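Local structure of uncharacterized lipoprotein GfcB (Escherichia coli K12, 2IN5) at the interface of chains A and B. The protein is an uncharacterised membrane lipoprotein of the YjbF family, homologous to a group 4 capsule protein, and may have a role related to capsule polysaccharide. Sequence-based numbering; all coordinates share one arbitrary frame. Chains: chain A/B, Hypothetical lipoprotein ymcC.

The interface of chains A and B. Residues chain A 53, 55, 60, 68; chain B 53-55, 60.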
ATOM      1  N   TYR A  53      -2.470   4.821  -3.454  1.00 22.18           N
ATOM      2  CA  TYR A  53      -3.271   3.606  -3.397  1.00 22.99           C
ATOM      3  C   TYR A  53      -4.072   3.473  -2.122  1.00 23.20           C
ATOM      4  O   TYR A  53      -3.846   4.200  -1.154  1.00 24.27           O
ATOM      5  CB  TYR A  53      -2.361   2.392  -3.568  1.00 22.61           C
ATOM      6  CG  TYR A  53      -1.087   2.477  -2.752  1.00 25.15           C
ATOM      7  CD1 TYR A  53      -1.062   2.095  -1.411  1.00 25.16           C
ATOM      8  CD2 TYR A  53       0.091   2.959  -3.319  1.00 25.55           C
ATOM      9  CE1 TYR A  53       0.107   2.191  -0.657  1.00 25.25           C
ATOM     10  CE2 TYR A  53       1.262   3.061  -2.573  1.00 26.58           C
ATOM     11  CZ  TYR A  53       1.264   2.675  -1.248  1.00 26.32           C
ATOM     12  OH  TYR A  53       2.432   2.759  -0.527  1.00 28.92           O
ATOM     13  N   GLU A  55      -5.590   0.716   0.820  1.00 30.23           N
ATOM     14  CA  GLU A  55      -5.514  -0.608   1.432  1.00 31.34           C
ATOM     15  C   GLU A  55      -6.355  -0.650   2.707  1.00 31.55           C
ATOM     16  O   GLU A  55      -6.176   0.169   3.605  1.00 30.83           O
ATOM     17  CB  GLU A  55      -4.057  -0.955   1.755  1.00 31.77           C
ATOM     18  CG  GLU A  55      -3.231  -1.327   0.525  1.00 34.52           C
ATOM     19  CD  GLU A  55      -1.745  -1.506   0.822  1.00 34.61           C
ATOM     20  OE1 GLU A  55      -1.022  -2.036  -0.057  1.00 32.50           O
ATOM     21  OE2 GLU A  55      -1.301  -1.108   1.925  1.00 37.89           O
ATOM     22  N   LYS A  60      -3.546   6.047   1.065  1.00 22.50           N
ATOM     23  CA  LYS A  60      -2.127   6.376   1.214  1.00 25.06           C
ATOM     24  C   LYS A  60      -1.680   7.429   0.205  1.00 24.55           C
ATOM     25  O   LYS A  60      -1.583   7.144  -0.983  1.00 24.41           O
ATOM     26  CB  LYS A  60      -1.260   5.128   1.048  1.00 25.11           C
ATOM     27  CG  LYS A  60      -1.232   4.217   2.255  1.00 31.56           C
ATOM     28  CD  LYS A  60      -2.445   3.325   2.332  1.00 34.82           C
ATOM     29  CE  LYS A  60      -2.313   2.375   3.514  1.00 38.59           C
ATOM     30  NZ  LYS A  60      -1.036   1.608   3.453  1.00 40.17           N
HETATM   31  N   MSE A  68       4.932   9.681   3.149  1.00 41.17           N
HETATM   32  CA  MSE A  68       3.571   9.169   3.053  1.00 38.08           C
HETATM   33  C   MSE A  68       2.620   9.638   4.139  1.00 34.53           C
HETATM   34  O   MSE A  68       3.016   9.842   5.276  1.00 33.01           O
HETATM   35  CB  MSE A  68       3.603   7.641   3.032  1.00 41.18           C
HETATM   36  CG  MSE A  68       2.230   6.993   3.093  1.00 48.28           C
HETATM   37 SE   MSE A  68       2.256   5.106   2.646  1.00 59.45          SE
HETATM   38  CE  MSE A  68       2.654   4.395   4.399  1.00 57.51           C
TER
ATOM     39  N   TYR B  53       3.465  -0.837  -6.914  1.00 23.12           N
ATOM     40  CA  TYR B  53       4.165  -0.053  -5.926  1.00 25.21           C
ATOM     41  C   TYR B  53       4.893  -0.948  -4.951  1.00 26.56           C
ATOM     42  O   TYR B  53       4.771  -2.172  -5.012  1.00 26.48           O
ATOM     43  CB  TYR B  53       3.177   0.850  -5.196  1.00 27.39           C
ATOM     44  CG  TYR B  53       2.028   0.134  -4.508  1.00 30.42           C
ATOM     45  CD1 TYR B  53       2.135  -0.274  -3.181  1.00 32.21           C
ATOM     46  CD2 TYR B  53       0.815  -0.084  -5.168  1.00 31.51           C
ATOM     47  CE1 TYR B  53       1.063  -0.870  -2.516  1.00 33.99           C
ATOM     48  CE2 TYR B  53      -0.268  -0.685  -4.518  1.00 33.19           C
ATOM     49  CZ  TYR B  53      -0.135  -1.070  -3.187  1.00 36.29           C
ATOM     50  OH  TYR B  53      -1.205  -1.624  -2.518  1.00 38.00           O
ATOM     51  N   ILE B  54       5.665  -0.335  -4.064  1.00 25.98           N
ATOM     52  CA  ILE B  54       6.426  -1.082  -3.089  1.00 27.20           C
ATOM     53  C   ILE B  54       6.257  -0.414  -1.751  1.00 29.39           C
ATOM     54  O   ILE B  54       6.237   0.810  -1.666  1.00 31.22           O
ATOM     55  CB  ILE B  54       7.917  -1.113  -3.455  1.00 27.54           C
ATOM     56  CG1 ILE B  54       8.092  -1.704  -4.852  1.00 28.95           C
ATOM     57  CG2 ILE B  54       8.688  -1.948  -2.436  1.00 26.85           C
ATOM     58  CD1 ILE B  54       9.503  -1.615  -5.376  1.00 30.31           C
ATOM     59  N   GLU B  55       6.112  -1.226  -0.712  1.00 30.81           N
ATOM     60  CA  GLU B  55       5.938  -0.723   0.643  1.00 35.07           C
ATOM     61  C   GLU B  55       6.488  -1.741   1.624  1.00 36.68           C
ATOM     62  O   GLU B  55       6.182  -2.932   1.532  1.00 38.27           O
ATOM     63  CB  GLU B  55       4.458  -0.479   0.950  1.00 35.45           C
ATOM     64  CG  GLU B  55       4.227   0.136   2.328  1.00 40.40           C
ATOM     65  CD  GLU B  55       2.753   0.352   2.672  1.00 42.10           C
ATOM     66  OE1 GLU B  55       2.483   0.973   3.724  1.00 43.96           O
ATOM     67  OE2 GLU B  55       1.872  -0.099   1.906  1.00 42.48           O
ATOM     68  N   LYS B  60       4.125  -5.079  -4.650  1.00 28.60           N
ATOM     69  CA  LYS B  60       2.721  -5.329  -4.953  1.00 26.78           C
ATOM     70  C   LYS B  60       2.475  -5.241  -6.452  1.00 25.68           C
ATOM     71  O   LYS B  60       2.483  -4.159  -7.028  1.00 27.05           O
ATOM     72  CB  LYS B  60       1.826  -4.310  -4.240  1.00 28.22           C
ATOM     73  CG  LYS B  60       1.489  -4.634  -2.787  1.00 30.30           C
ATOM     74  CD  LYS B  60       2.658  -4.412  -1.855  1.00 31.89           C
ATOM     75  CE  LYS B  60       2.240  -4.569  -0.400  1.00 29.64           C
ATOM     76  NZ  LYS B  60       1.212  -3.590  -0.004  1.00 31.65           N
TER
HETATM   77  O   HOH W   1       0.690   2.030   6.127  1.00 36.96           O
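Strand 47-55 of chain A meets strand 46-55 of chain B near their ends, where A:Tyr53 and B:Tyr53 lie face to face; strands 58-62 of A and 58-63 of B supply a lysine each, and strand 68-72 of A adds a selenomethionine. The two phenol rings illustrate how a two-fold contact can be built on self-stacking: their planes are 5° apart. The ring centroids of A:Tyr53 and B:Tyr53 lie 3.7 Å apart. On its opposite face, toward the rim, B:Tyr53 is backed by CB of B:Lys60.

Along one side of the stacked rings lies a cluster of charges. A:Glu55 and B:Tyr53 come tip to tip, the phenol OH of B:Tyr53 donating to carboxylate OE1 of A:Glu55 at 2.5 Å, on the anti side and 32° out of the carboxylate plane. The same oxygen takes a salt bridge from the ammonium NZ of B:Lys60 at 2.7 Å, so two groups of chain B grip it. NZ of A:Lys60 approaches OE2 of A:Glu55 from over the carboxylate face, 3.1 Å away. A phenylalanine in place of B:Tyr53 could keep the stack but would probably leave OE1 of A:Glu55 without its phenol donor and that carboxylate less firmly held.

The twin half is looser. OH of A:Tyr53 stays 3.8 Å from OE2 of B:Glu55, too far for a hydrogen bond. The glutamates differ in rotamer: CG is anti to the carbonyl carbon in A:Glu55 but anti to the backbone N in B:Glu55 (chi1 -176°), consistent with the local asymmetry. OE1 of the extended B:Glu55 lies 3.6 Å from NZ of A:Lys60 in a longer salt bridge, and a water also links the pair. Methyl CE of A:Met68 touches OE1 of B:Glu55 at 3.5 Å. The two glutamate chains run antiparallel, OE2 of A:Glu55 3.3 Å from OE2 of B:Glu55; if both carboxylates are charged they would repel, and the lysines would probably offset this. The structure alone does not show that the lipoprotein pairs this way in the membrane, but the stacked tyrosines and the charged cluster beside them probably help hold the two copies together in the deposited dimer.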